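Local coordinates for SusD/RagB family nutrient-binding outer membrane lipoprotein (Bacteroides vulgatus, PDB 4F7A) that probably captures glycans, perhaps mucin O-glycans, at the outer surface of the cell as the SusD-like lipoprotein partner of an outer-membrane transporter, at residues 195-199 with 238-242; 338-342 with 354-359; 360-365 with 376-380; 404-410 with 418-423. All coordinates share one frame. Where two conformers were deposited one is given. Numbering follows the deposited sequence.

Contact 1 (195-199 with 238-242)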
loop_
_atom_site.group_PDB
_atom_site.type_symbol
_atom_site.label_atom_id
_atom_site.label_comp_id
_atom_site.label_asym_id
_atom_site.label_seq_id
_atom_site.Cartn_x
_atom_site.Cartn_y
_atom_site.Cartn_z
ATOM N N ARG A 195 -17.110 -7.422 -11.510
ATOM C CA ARG A 195 -16.404 -6.748 -10.428
ATOM C C ARG A 195 -14.920 -7.081 -10.367
ATOM O O ARG A 195 -14.107 -6.236 -10.012
ATOM C CB ARG A 195 -17.088 -7.017 -9.085
ATOM C CG ARG A 195 -18.457 -6.338 -8.940
ATOM C CD ARG A 195 -18.365 -4.947 -8.343
ATOM N NE ARG A 195 -18.050 -5.001 -6.917
ATOM C CZ ARG A 195 -18.939 -5.189 -5.945
ATOM N NH1 ARG A 195 -20.234 -5.306 -6.206
ATOM N NH2 ARG A 195 -18.526 -5.245 -4.695
ATOM N N TRP A 196 -14.556 -8.300 -10.741
ATOM C CA TRP A 196 -13.146 -8.653 -10.900
ATOM C C TRP A 196 -12.471 -7.833 -11.994
ATOM O O TRP A 196 -11.350 -7.382 -11.825
ATOM C CB TRP A 196 -12.989 -10.161 -11.182
ATOM C CG TRP A 196 -13.059 -11.001 -9.947
ATOM C CD1 TRP A 196 -14.153 -11.670 -9.476
ATOM C CD2 TRP A 196 -11.999 -11.262 -9.014
ATOM N NE1 TRP A 196 -13.840 -12.332 -8.310
ATOM C CE2 TRP A 196 -12.521 -12.102 -8.009
ATOM C CE3 TRP A 196 -10.660 -10.862 -8.928
ATOM C CZ2 TRP A 196 -11.749 -12.567 -6.951
ATOM C CZ3 TRP A 196 -9.891 -11.311 -7.860
ATOM C CH2 TRP A 196 -10.450 -12.148 -6.875
ATOM N N ILE A 197 -13.164 -7.620 -13.105
ATOM C CA ILE A 197 -12.607 -6.802 -14.178
ATOM C C ILE A 197 -12.443 -5.348 -13.731
ATOM O O ILE A 197 -11.411 -4.706 -13.997
ATOM C CB ILE A 197 -13.455 -6.866 -15.473
ATOM C CG1 ILE A 197 -13.537 -8.311 -15.996
ATOM C CG2 ILE A 197 -12.838 -5.911 -16.550
ATOM C CD1 ILE A 197 -14.452 -8.505 -17.268
ATOM N N LYS A 198 -13.430 -4.833 -12.993
ATOM C CA LYS A 198 -13.323 -3.481 -12.401
ATOM C C LYS A 198 -12.142 -3.338 -11.433
ATOM O O LYS A 198 -11.428 -2.324 -11.444
ATOM C CB LYS A 198 -14.653 -3.124 -11.742
ATOM C CG LYS A 198 -14.788 -1.697 -11.304
ATOM C CD LYS A 198 -16.119 -1.444 -10.595
ATOM C CE LYS A 198 -17.315 -1.753 -11.449
ATOM N NZ LYS A 198 -18.554 -1.079 -10.891
ATOM N N PHE A 199 -11.922 -4.363 -10.620
ATOM C CA PHE A 199 -10.722 -4.498 -9.788
ATOM C C PHE A 199 -9.457 -4.419 -10.681
ATOM O O PHE A 199 -8.584 -3.570 -10.454
ATOM C CB PHE A 199 -10.840 -5.830 -8.998
ATOM C CG PHE A 199 -9.662 -6.182 -8.091
ATOM C CD1 PHE A 199 -8.591 -5.335 -7.871
ATOM C CD2 PHE A 199 -9.677 -7.397 -7.437
ATOM C CE1 PHE A 199 -7.553 -5.715 -7.037
ATOM C CE2 PHE A 199 -8.645 -7.785 -6.585
ATOM C CZ PHE A 199 -7.577 -6.953 -6.394
ATOM N N ASP A 238 -18.669 1.178 -1.464
ATOM C CA ASP A 238 -19.299 -0.125 -1.261
ATOM C C ASP A 238 -18.600 -1.214 -2.079
ATOM O O ASP A 238 -18.745 -2.384 -1.783
ATOM C CB ASP A 238 -20.790 -0.064 -1.592
ATOM C CG ASP A 238 -21.572 0.806 -0.623
ATOM O OD1 ASP A 238 -21.148 0.956 0.543
ATOM O OD2 ASP A 238 -22.611 1.353 -1.037
ATOM N N GLU A 239 -17.814 -0.816 -3.079
ATOM C CA GLU A 239 -17.099 -1.764 -3.953
ATOM C C GLU A 239 -15.584 -1.818 -3.677
ATOM O O GLU A 239 -14.809 -2.348 -4.471
ATOM C CB GLU A 239 -17.389 -1.439 -5.433
ATOM C CG GLU A 239 -18.890 -1.563 -5.765
ATOM C CD GLU A 239 -19.213 -1.634 -7.254
ATOM O OE1 GLU A 239 -18.395 -1.239 -8.103
ATOM O OE2 GLU A 239 -20.338 -2.053 -7.569
ATOM N N ASN A 240 -15.160 -1.270 -2.545
ATOM C CA ASN A 240 -13.730 -1.241 -2.217
ATOM C C ASN A 240 -13.210 -2.691 -2.168
ATOM O O ASN A 240 -13.894 -3.582 -1.685
ATOM C CB ASN A 240 -13.514 -0.589 -0.845
ATOM C CG ASN A 240 -13.586 0.907 -0.886
ATOM O OD1 ASN A 240 -13.749 1.500 -1.962
ATOM N ND2 ASN A 240 -13.490 1.539 0.296
ATOM N N ILE A 241 -12.009 -2.911 -2.689
ATOM C CA ILE A 241 -11.359 -4.213 -2.568
ATOM C C ILE A 241 -10.815 -4.296 -1.146
ATOM O O ILE A 241 -10.009 -3.461 -0.725
ATOM C CB ILE A 241 -10.216 -4.393 -3.581
ATOM C CG1 ILE A 241 -10.713 -4.100 -5.021
ATOM C CG2 ILE A 241 -9.589 -5.803 -3.458
ATOM C CD1 ILE A 241 -11.990 -4.874 -5.490
ATOM N N GLN A 242 -11.262 -5.318 -0.425
ATOM C CA GLN A 242 -10.910 -5.498 0.973
ATOM C C GLN A 242 -11.099 -6.960 1.329
ATOM O O GLN A 242 -12.026 -7.603 0.855
ATOM C CB GLN A 242 -11.780 -4.628 1.872
ATOM C CG GLN A 242 -13.270 -4.749 1.664
ATOM C CD GLN A 242 -14.030 -3.697 2.448
ATOM O OE1 GLN A 242 -13.487 -2.665 2.790
ATOM N NE2 GLN A 242 -15.289 -3.960 2.729
HETATM O O HOH W 1 -15.421 -4.548 -5.884
HETATM O O HOH W 2 -21.010 -2.629 -10.194
#
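Phe-199 lays one face of its ring against Ile-241: CG1 of Ile-241 stands 3.9 Å from the Phe-199 ring centroid, only 17° off the normal, a CH-pi contact, and the Ile-241 CD1 atom comes within 3.7 Å of Phe-199 CG. This is the apolar end of the contact, deepened by Ile-119 of helix 111-132, which packs on Phe-199, and by Leu-332 on Ile-241. On the neighbouring Lys-198, and on Arg-195 one turn back, the chemistry changes. Glu-239 reaches between Lys-198 and Arg-195 and answers both charges in a salt-bridge network. Lys-198 NZ donates to Glu-239 OE1 at 2.8 Å, whereas Arg-195 NH1 lies 3.5 Å from Glu-239 OE2, which sits over the face of the guanidinium, so that this pair is held by charge alone. Two waters complete the seam. Water 1 accepts from Arg-195 NE and donates to the backbone O of Glu-239; water 2 accepts from Lys-198 NZ and donates to Glu-239 OE2. The example illustrates a general division, with ionic groups at the more exposed end and hydrocarbon at the buried one. Here it joins helix 193-210 of the TPR-like scaffold to strand 241-243, which pairs antiparallel with strand 329-332 in the SusD fold.

Contact 2 (338-342 with 354-359)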
loop_
_atom_site.group_PDB
_atom_site.type_symbol
_atom_site.label_atom_id
_atom_site.label_comp_id
_atom_site.label_asym_id
_atom_site.label_seq_id
_atom_site.Cartn_x
_atom_site.Cartn_y
_atom_site.Cartn_z
ATOM N N TRP A 338 -10.362 7.564 -7.547
ATOM C CA TRP A 338 -10.642 8.955 -7.930
ATOM C C TRP A 338 -9.372 9.835 -7.915
ATOM O O TRP A 338 -9.197 10.692 -8.787
ATOM C CB TRP A 338 -11.722 9.564 -7.042
ATOM C CG TRP A 338 -13.126 9.129 -7.399
ATOM C CD1 TRP A 338 -13.936 8.342 -6.664
ATOM C CD2 TRP A 338 -13.849 9.439 -8.597
ATOM N NE1 TRP A 338 -15.121 8.134 -7.316
ATOM C CE2 TRP A 338 -15.096 8.804 -8.506
ATOM C CE3 TRP A 338 -13.560 10.183 -9.742
ATOM C CZ2 TRP A 338 -16.066 8.905 -9.512
ATOM C CZ3 TRP A 338 -14.525 10.308 -10.722
ATOM C CH2 TRP A 338 -15.760 9.680 -10.602
ATOM N N PHE A 339 -8.507 9.643 -6.929
ATOM C CA PHE A 339 -7.260 10.421 -6.862
ATOM C C PHE A 339 -6.292 10.018 -7.989
ATOM O O PHE A 339 -5.520 10.836 -8.471
ATOM C CB PHE A 339 -6.597 10.281 -5.491
ATOM C CG PHE A 339 -7.359 10.937 -4.372
ATOM C CD1 PHE A 339 -7.631 12.291 -4.410
ATOM C CD2 PHE A 339 -7.823 10.204 -3.298
ATOM C CE1 PHE A 339 -8.344 12.906 -3.383
ATOM C CE2 PHE A 339 -8.514 10.809 -2.252
ATOM C CZ PHE A 339 -8.784 12.159 -2.299
ATOM N N LEU A 340 -6.325 8.750 -8.396
ATOM C CA LEU A 340 -5.547 8.301 -9.550
ATOM C C LEU A 340 -6.064 8.978 -10.815
ATOM O O LEU A 340 -5.287 9.423 -11.659
ATOM C CB LEU A 340 -5.597 6.764 -9.691
ATOM C CG LEU A 340 -4.804 5.975 -8.654
ATOM C CD1 LEU A 340 -5.213 4.469 -8.591
ATOM C CD2 LEU A 340 -3.290 6.150 -8.924
ATOM N N ARG A 341 -7.382 9.051 -10.962
ATOM C CA ARG A 341 -7.980 9.769 -12.077
ATOM C C ARG A 341 -7.644 11.260 -12.032
ATOM O O ARG A 341 -7.393 11.873 -13.073
ATOM C CB ARG A 341 -9.488 9.576 -12.091
ATOM C CG ARG A 341 -9.890 8.168 -12.456
ATOM C CD ARG A 341 -11.309 7.834 -12.051
ATOM N NE ARG A 341 -12.330 8.427 -12.896
ATOM C CZ ARG A 341 -13.590 7.991 -12.967
ATOM N NH1 ARG A 341 -14.012 6.982 -12.221
ATOM N NH2 ARG A 341 -14.445 8.568 -13.810
ATOM N N ALA A 342 -7.599 11.836 -10.828
ATOM C CA ALA A 342 -7.214 13.243 -10.694
ATOM C C ALA A 342 -5.786 13.464 -11.215
ATOM O O ALA A 342 -5.493 14.438 -11.922
ATOM C CB ALA A 342 -7.332 13.704 -9.228
ATOM N N GLU A 354 -12.905 14.713 -17.776
ATOM C CA GLU A 354 -13.014 15.078 -16.371
ATOM C C GLU A 354 -11.728 15.769 -15.910
ATOM O O GLU A 354 -10.629 15.431 -16.342
ATOM C CB GLU A 354 -13.324 13.841 -15.516
ATOM C CG GLU A 354 -12.242 12.746 -15.565
ATOM C CD GLU A 354 -12.693 11.409 -14.970
ATOM O OE1 GLU A 354 -13.918 11.164 -14.828
ATOM O OE2 GLU A 354 -11.803 10.592 -14.659
ATOM N N SER A 355 -11.882 16.757 -15.046
ATOM C CA SER A 355 -10.772 17.572 -14.619
ATOM C C SER A 355 -10.148 17.013 -13.363
ATOM O O SER A 355 -10.766 16.226 -12.620
ATOM C CB SER A 355 -11.214 19.010 -14.368
ATOM O OG SER A 355 -12.004 19.116 -13.196
ATOM N N ALA A 356 -8.908 17.430 -13.133
ATOM C CA ALA A 356 -8.227 17.110 -11.903
ATOM C C ALA A 356 -9.061 17.551 -10.694
ATOM O O ALA A 356 -9.164 16.788 -9.730
ATOM C CB ALA A 356 -6.819 17.708 -11.851
ATOM N N LYS A 357 -9.660 18.748 -10.734
ATOM C CA LYS A 357 -10.425 19.224 -9.565
ATOM C C LYS A 357 -11.622 18.331 -9.284
ATOM O O LYS A 357 -11.841 17.942 -8.127
ATOM C CB LYS A 357 -10.888 20.677 -9.718
ATOM C CG LYS A 357 -11.436 21.275 -8.418
ATOM C CD LYS A 357 -11.810 22.739 -8.563
ATOM C CE LYS A 357 -12.448 23.299 -7.285
ATOM N NZ LYS A 357 -13.822 22.793 -7.089
ATOM N N GLN A 358 -12.372 17.993 -10.318
ATOM C CA GLN A 358 -13.559 17.181 -10.183
ATOM C C GLN A 358 -13.211 15.843 -9.567
ATOM O O GLN A 358 -13.930 15.371 -8.707
ATOM C CB GLN A 358 -14.219 16.907 -11.547
ATOM C CG GLN A 358 -14.948 18.096 -12.142
ATOM C CD GLN A 358 -15.423 17.859 -13.598
ATOM O OE1 GLN A 358 -14.727 17.255 -14.425
ATOM N NE2 GLN A 358 -16.609 18.373 -13.907
ATOM N N CYS A 359 -12.145 15.219 -10.059
ATOM C CA CYS A 359 -11.716 13.921 -9.536
ATOM C C CYS A 359 -11.188 14.013 -8.091
ATOM O O CYS A 359 -11.475 13.149 -7.265
ATOM C CB CYS A 359 -10.682 13.298 -10.438
ATOM S SG CYS A 359 -11.359 12.857 -12.098
#
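The backbones come together most closely at Ala-342 and Ala-356, whose CA atoms are 4.2 Å apart, where helix 334-346 meets the first turn of helix 356-371. Small residues permit this approach: Ala-342 CB lies 3.6 Å from Cys-359 CB, and Ala-356 CB is 3.5 Å from Ala-342 O. Ser-355 is the N-cap of the second helix, and its OG accepts from Gln-358 N (3.1 Å) while Gln-358 OE1 accepts from Ser-355 N (3.0 Å), a capping box. Two helices joined by a short connection and packed in this way form a helical hairpin, consistent with the TPR-like repeats of SusD proteins. From the connection itself comes a two-pronged salt bridge: Arg-341 NE donates to Glu-354 OE2 and Arg-341 NH2 to Glu-354 OE1, both at 2.8 Å. Arg-341 also pairs with Glu-235 through NH1. Cys-359, the most covered residue, sets its SG 4.2 Å from Trp-338 CE3, at the edge of the indole, and 3.8 Å from Arg-341 CB.

Contact 3 (360-365 with 376-380)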
loop_
_atom_site.group_PDB
_atom_site.type_symbol
_atom_site.label_atom_id
_atom_site.label_comp_id
_atom_site.label_asym_id
_atom_site.label_seq_id
_atom_site.Cartn_x
_atom_site.Cartn_y
_atom_site.Cartn_z
ATOM N N TYR A 360 -10.408 15.055 -7.810
ATOM C CA TYR A 360 -9.898 15.312 -6.467
ATOM C C TYR A 360 -11.031 15.448 -5.485
ATOM O O TYR A 360 -11.015 14.820 -4.439
ATOM C CB TYR A 360 -9.077 16.596 -6.448
ATOM C CG TYR A 360 -8.623 17.079 -5.102
ATOM C CD1 TYR A 360 -7.507 16.538 -4.481
ATOM C CD2 TYR A 360 -9.312 18.089 -4.438
ATOM C CE1 TYR A 360 -7.090 17.000 -3.223
ATOM C CE2 TYR A 360 -8.914 18.545 -3.185
ATOM C CZ TYR A 360 -7.797 18.011 -2.588
ATOM O OH TYR A 360 -7.382 18.516 -1.380
ATOM N N GLU A 361 -11.998 16.294 -5.806
ATOM C CA GLU A 361 -13.131 16.495 -4.890
ATOM C C GLU A 361 -13.981 15.214 -4.734
ATOM O O GLU A 361 -14.446 14.907 -3.635
ATOM C CB GLU A 361 -13.950 17.696 -5.322
ATOM C CG GLU A 361 -13.108 18.956 -5.237
ATOM C CD GLU A 361 -13.904 20.232 -5.224
ATOM O OE1 GLU A 361 -15.016 20.243 -5.759
ATOM O OE2 GLU A 361 -13.393 21.230 -4.678
ATOM N N ALA A 362 -14.127 14.443 -5.810
ATOM C CA ALA A 362 -14.833 13.163 -5.721
ATOM C C ALA A 362 -14.075 12.196 -4.823
ATOM O O ALA A 362 -14.685 11.450 -4.056
ATOM C CB ALA A 362 -15.068 12.560 -7.096
ATOM N N GLY A 363 -12.749 12.212 -4.894
ATOM C CA GLY A 363 -11.948 11.343 -4.038
ATOM C C GLY A 363 -12.114 11.636 -2.551
ATOM O O GLY A 363 -12.236 10.726 -1.742
ATOM N N VAL A 364 -12.084 12.910 -2.190
ATOM C CA VAL A 364 -12.218 13.298 -0.791
ATOM C C VAL A 364 -13.633 12.937 -0.292
ATOM O O VAL A 364 -13.790 12.378 0.789
ATOM C CB VAL A 364 -11.905 14.791 -0.559
ATOM C CG1 VAL A 364 -12.168 15.206 0.933
ATOM C CG2 VAL A 364 -10.440 15.090 -0.970
ATOM N N GLN A 365 -14.660 13.259 -1.082
ATOM C CA GLN A 365 -16.014 12.976 -0.686
ATOM C C GLN A 365 -16.185 11.458 -0.512
ATOM O O GLN A 365 -16.849 10.984 0.418
ATOM C CB GLN A 365 -17.035 13.497 -1.703
ATOM C CG GLN A 365 -18.429 13.121 -1.259
ATOM C CD GLN A 365 -18.721 13.672 0.137
ATOM O OE1 GLN A 365 -18.682 14.919 0.291
ATOM N NE2 GLN A 365 -18.991 12.755 1.176
ATOM N N ALA A 376 -18.083 16.307 2.543
ATOM C CA ALA A 376 -16.748 16.958 2.470
ATOM C C ALA A 376 -16.776 18.384 1.877
ATOM O O ALA A 376 -15.730 19.005 1.702
ATOM C CB ALA A 376 -15.780 16.072 1.659
ATOM N N SER A 377 -17.955 18.909 1.564
ATOM C CA SER A 377 -18.029 20.185 0.871
ATOM C C SER A 377 -17.323 21.331 1.625
ATOM O O SER A 377 -16.582 22.101 1.025
ATOM C CB SER A 377 -19.488 20.575 0.550
ATOM O OG SER A 377 -20.131 19.584 -0.259
ATOM N N LEU A 378 -17.575 21.444 2.920
ATOM C CA LEU A 378 -16.994 22.523 3.730
ATOM C C LEU A 378 -15.477 22.297 3.862
ATOM O O LEU A 378 -14.688 23.209 3.684
ATOM C CB LEU A 378 -17.657 22.565 5.100
ATOM C CG LEU A 378 -17.342 23.830 5.920
ATOM C CD1 LEU A 378 -17.623 25.093 5.104
ATOM C CD2 LEU A 378 -18.124 23.833 7.199
ATOM N N TYR A 379 -15.073 21.055 4.097
ATOM C CA TYR A 379 -13.654 20.714 4.194
ATOM C C TYR A 379 -12.900 21.073 2.921
ATOM O O TYR A 379 -11.772 21.577 2.983
ATOM C CB TYR A 379 -13.530 19.225 4.482
ATOM C CG TYR A 379 -12.149 18.633 4.539
ATOM C CD1 TYR A 379 -11.465 18.556 5.737
ATOM C CD2 TYR A 379 -11.585 18.037 3.427
ATOM C CE1 TYR A 379 -10.222 17.968 5.822
ATOM C CE2 TYR A 379 -10.332 17.426 3.502
ATOM C CZ TYR A 379 -9.648 17.397 4.693
ATOM O OH TYR A 379 -8.401 16.785 4.790
ATOM N N LEU A 380 -13.535 20.839 1.771
ATOM C CA LEU A 380 -12.927 21.130 0.469
ATOM C C LEU A 380 -12.773 22.632 0.172
ATOM O O LEU A 380 -12.088 22.988 -0.783
ATOM C CB LEU A 380 -13.733 20.435 -0.650
ATOM C CG LEU A 380 -13.490 18.937 -0.715
ATOM C CD1 LEU A 380 -14.549 18.294 -1.661
ATOM C CD2 LEU A 380 -12.023 18.645 -1.141
HETATM O O HOH W 3 -11.253 21.736 -3.147
#
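Leu-380 is the principal bump of this contact, and the hollow that receives it is made by three side chains of helix 356-371. Leu-380 CD2 lies 3.7 Å from Tyr-360 CE2 and 3.9 Å from Val-364 CG2, while Leu-380 CD1 rests 3.8 Å from Glu-361 CB, so one methyl spans Tyr-360 and Val-364, a turn apart, and the other covers Glu-361. Val-364 is the reciprocal projection. Val-364 CG1 pushes between Ala-376 and Tyr-379, 3.8 Å from Ala-376 CB and 3.8 Å from Tyr-379 CD2; the short alanine side chain leaves the room that the valine occupies. Interlocking of this kind, each side supplying both a knob and a recess, shows how an irregular segment can be fitted closely to a helix. Polar bonds secure its two ends. At one, Gln-365 OE1 accepts from Ala-376 N at 2.7 Å, and NE2 of the same glutamine donates to Gly-374. At the other, water 3 donates to Glu-361 OE2 (2.7 Å) and to Leu-380 O (2.8 Å), the carboxylate also pairing with Lys-357. The hydroxyls of the two tyrosines are bonded beyond the segments, Tyr-360 to Pro-408 and Tyr-379 to Gln-426. What results is a chain reversal folded back on its own helix, part of the long connection between helices 356-371 and 416-431 of this SusD homolog.

Contact 4 (404-410 with 418-423)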
loop_
_atom_site.group_PDB
_atom_site.type_symbol
_atom_site.label_atom_id
_atom_site.label_comp_id
_atom_site.label_asym_id
_atom_site.label_seq_id
_atom_site.Cartn_x
_atom_site.Cartn_y
_atom_site.Cartn_z
ATOM N N ILE A 404 4.452 20.204 5.623
ATOM C CA ILE A 404 3.328 20.336 4.685
ATOM C C ILE A 404 2.619 21.659 4.954
ATOM O O ILE A 404 2.195 21.909 6.080
ATOM C CB ILE A 404 2.345 19.164 4.825
ATOM C CG1 ILE A 404 3.072 17.807 4.674
ATOM C CG2 ILE A 404 1.243 19.311 3.783
ATOM C CD1 ILE A 404 2.320 16.532 5.226
ATOM N N THR A 405 2.537 22.509 3.935
ATOM C CA THR A 405 1.867 23.783 4.040
ATOM C C THR A 405 0.607 23.895 3.149
ATOM O O THR A 405 -0.141 24.863 3.255
ATOM C CB THR A 405 2.828 24.931 3.702
ATOM O OG1 THR A 405 3.316 24.751 2.361
ATOM C CG2 THR A 405 4.001 24.949 4.721
ATOM N N THR A 406 0.340 22.898 2.316
ATOM C CA THR A 406 -0.796 22.991 1.404
ATOM C C THR A 406 -2.101 22.702 2.140
ATOM O O THR A 406 -2.128 21.896 3.048
ATOM C CB THR A 406 -0.596 22.093 0.154
ATOM O OG1 THR A 406 -1.495 22.523 -0.860
ATOM C CG2 THR A 406 -0.794 20.608 0.472
ATOM N N THR A 407 -3.177 23.362 1.726
ATOM C CA THR A 407 -4.511 23.233 2.350
ATOM C C THR A 407 -5.322 22.141 1.643
ATOM O O THR A 407 -4.901 21.634 0.582
ATOM C CB THR A 407 -5.285 24.541 2.212
ATOM O OG1 THR A 407 -5.525 24.795 0.824
ATOM C CG2 THR A 407 -4.500 25.747 2.819
ATOM N N PRO A 408 -6.504 21.806 2.179
ATOM C CA PRO A 408 -7.338 20.882 1.418
ATOM C C PRO A 408 -8.020 21.485 0.200
ATOM O O PRO A 408 -8.556 20.752 -0.610
ATOM C CB PRO A 408 -8.388 20.463 2.447
ATOM C CG PRO A 408 -7.712 20.727 3.804
ATOM C CD PRO A 408 -7.080 22.041 3.519
ATOM N N ASN A 409 -8.028 22.806 0.093
ATOM C CA ASN A 409 -8.732 23.469 -1.006
ATOM C C ASN A 409 -7.923 23.406 -2.310
ATOM O O ASN A 409 -6.800 23.936 -2.420
ATOM C CB ASN A 409 -9.041 24.898 -0.620
ATOM C CG ASN A 409 -9.964 25.576 -1.594
ATOM O OD1 ASN A 409 -10.200 25.079 -2.706
ATOM N ND2 ASN A 409 -10.507 26.719 -1.184
ATOM N N PHE A 410 -8.478 22.727 -3.289
ATOM C CA PHE A 410 -7.744 22.467 -4.539
ATOM C C PHE A 410 -7.391 23.764 -5.263
ATOM O O PHE A 410 -6.322 23.856 -5.907
ATOM C CB PHE A 410 -8.551 21.533 -5.449
ATOM C CG PHE A 410 -7.727 20.895 -6.556
ATOM C CD1 PHE A 410 -6.801 19.906 -6.257
ATOM C CD2 PHE A 410 -7.860 21.296 -7.875
ATOM C CE1 PHE A 410 -6.026 19.313 -7.264
ATOM C CE2 PHE A 410 -7.102 20.681 -8.888
ATOM C CZ PHE A 410 -6.189 19.686 -8.557
ATOM N N GLU A 418 1.925 21.686 -6.788
ATOM C CA GLU A 418 1.147 21.773 -5.533
ATOM C C GLU A 418 -0.189 21.051 -5.713
ATOM O O GLU A 418 -0.688 20.434 -4.791
ATOM C CB GLU A 418 0.886 23.215 -5.094
ATOM C CG GLU A 418 0.314 23.232 -3.693
ATOM C CD GLU A 418 0.101 24.586 -3.087
ATOM O OE1 GLU A 418 0.499 25.626 -3.662
ATOM O OE2 GLU A 418 -0.471 24.597 -1.974
ATOM N N GLN A 419 -0.764 21.114 -6.909
ATOM C CA GLN A 419 -1.985 20.352 -7.155
ATOM C C GLN A 419 -1.743 18.861 -7.005
ATOM O O GLN A 419 -2.554 18.149 -6.399
ATOM C CB GLN A 419 -2.557 20.627 -8.543
ATOM C CG GLN A 419 -3.056 22.026 -8.777
ATOM C CD GLN A 419 -3.433 22.181 -10.248
ATOM O OE1 GLN A 419 -2.622 21.948 -11.144
ATOM N NE2 GLN A 419 -4.640 22.482 -10.489
ATOM N N LEU A 420 -0.644 18.372 -7.563
ATOM C CA LEU A 420 -0.286 16.983 -7.387
ATOM C C LEU A 420 -0.083 16.681 -5.890
ATOM O O LEU A 420 -0.536 15.669 -5.400
ATOM C CB LEU A 420 0.962 16.614 -8.167
ATOM C CG LEU A 420 1.416 15.167 -8.060
ATOM C CD1 LEU A 420 0.329 14.189 -8.523
ATOM C CD2 LEU A 420 2.755 14.943 -8.880
ATOM N N GLU A 421 0.575 17.578 -5.176
ATOM C CA GLU A 421 0.774 17.392 -3.743
ATOM C C GLU A 421 -0.544 17.217 -3.001
ATOM O O GLU A 421 -0.657 16.329 -2.163
ATOM C CB GLU A 421 1.575 18.538 -3.141
ATOM C CG GLU A 421 1.822 18.364 -1.650
ATOM C CD GLU A 421 2.658 19.511 -1.024
ATOM O OE1 GLU A 421 2.976 20.513 -1.732
ATOM O OE2 GLU A 421 2.957 19.408 0.191
ATOM N N LYS A 422 -1.540 18.036 -3.329
ATOM C CA LYS A 422 -2.876 17.914 -2.711
ATOM C C LYS A 422 -3.486 16.551 -3.023
ATOM O O LYS A 422 -3.985 15.863 -2.140
ATOM C CB LYS A 422 -3.803 19.044 -3.177
ATOM C CG LYS A 422 -3.370 20.455 -2.693
ATOM C CD LYS A 422 -4.283 21.512 -3.280
ATOM C CE LYS A 422 -3.880 22.910 -2.896
ATOM N NZ LYS A 422 -4.219 23.287 -1.484
ATOM N N ILE A 423 -3.414 16.156 -4.285
ATOM C CA ILE A 423 -3.969 14.876 -4.725
ATOM C C ILE A 423 -3.327 13.735 -3.958
ATOM O O ILE A 423 -4.022 12.905 -3.390
ATOM C CB ILE A 423 -3.782 14.680 -6.255
ATOM C CG1 ILE A 423 -4.691 15.631 -7.026
ATOM C CG2 ILE A 423 -4.047 13.197 -6.675
ATOM C CD1 ILE A 423 -4.319 15.765 -8.538
HETATM O O HOH W 4 3.233 21.769 1.320
HETATM O O HOH W 5 1.745 25.461 0.219
HETATM O O HOH W 6 -2.457 25.464 -0.312
HETATM O O HOH W 7 -5.958 23.756 -8.801
#
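Phe-410, Lys-422 and Thr-406 carry most of the buried surface, and each solves a different problem in closing a loop onto a helix. Phe-410 covers the apolar part: Phe-410 CE1 lies 3.9 Å from Ile-423 CG1, and Phe-410 CA sits 3.8 Å from CD of Lys-422. The Gln-419 amide also comes close to the ring, with Gln-419 NE2 3.4 Å from Phe-410 CE2. Tyr-360 of helix 356-371 meets the same ring. Lys-422 passes this hydrocarbon with a chain straight through chi2 and chi3 that turns at chi4 (m), delivering the ammonium to a turn of the loop. There Lys-422 NZ donates to Thr-407 O (2.7 Å), Asn-409 O (2.8 Å) and Thr-406 OG1 (2.9 Å). The buried ammonium thus gathers two loop carbonyls and a threonine hydroxyl, tying the end of the connection to helix 416-431 of the SusD-like fold. The loop has its own brace, an ST turn in which Thr-407 OG1 accepts from Asn-409 N at 3.3 Å; Asp-412 is a further partner of that OG1. Thr-406 relays the polar network onward, for Thr-406 OG1 donates to Glu-418 OE2 at 2.6 Å while Thr-406 CG2 packs 3.9 Å from Glu-421 CD. Water 6 accepts from Lys-422 NZ and Thr-407 N and donates to Glu-418 OE2; water 4 accepts from Thr-405 N and donates to Glu-421 OE2.

How the contacts relate
Contacts 2, 3 and 4 form one continuous cluster, with centres 11 to 13 Å apart, whereas contact 1 lies about 19 Å or more from each, centre to centre, and touches none. Contacts 2 and 3 share helix 356-371; contact 4 adds helix 416-431, next in the chain. Phe-339 packs on Gly-363 between contacts 2 and 3, Ile-423 meets Ala-342 between 2 and 4, and Tyr-360 joins 3 to 4. Burial and chemistry vary together only loosely. The partly buried contacts 1 and 2 both rely on salt bridges. Contact 3 is buried and chiefly apolar, yet contact 4, also buried, enlists a lysine to satisfy loop carbonyls.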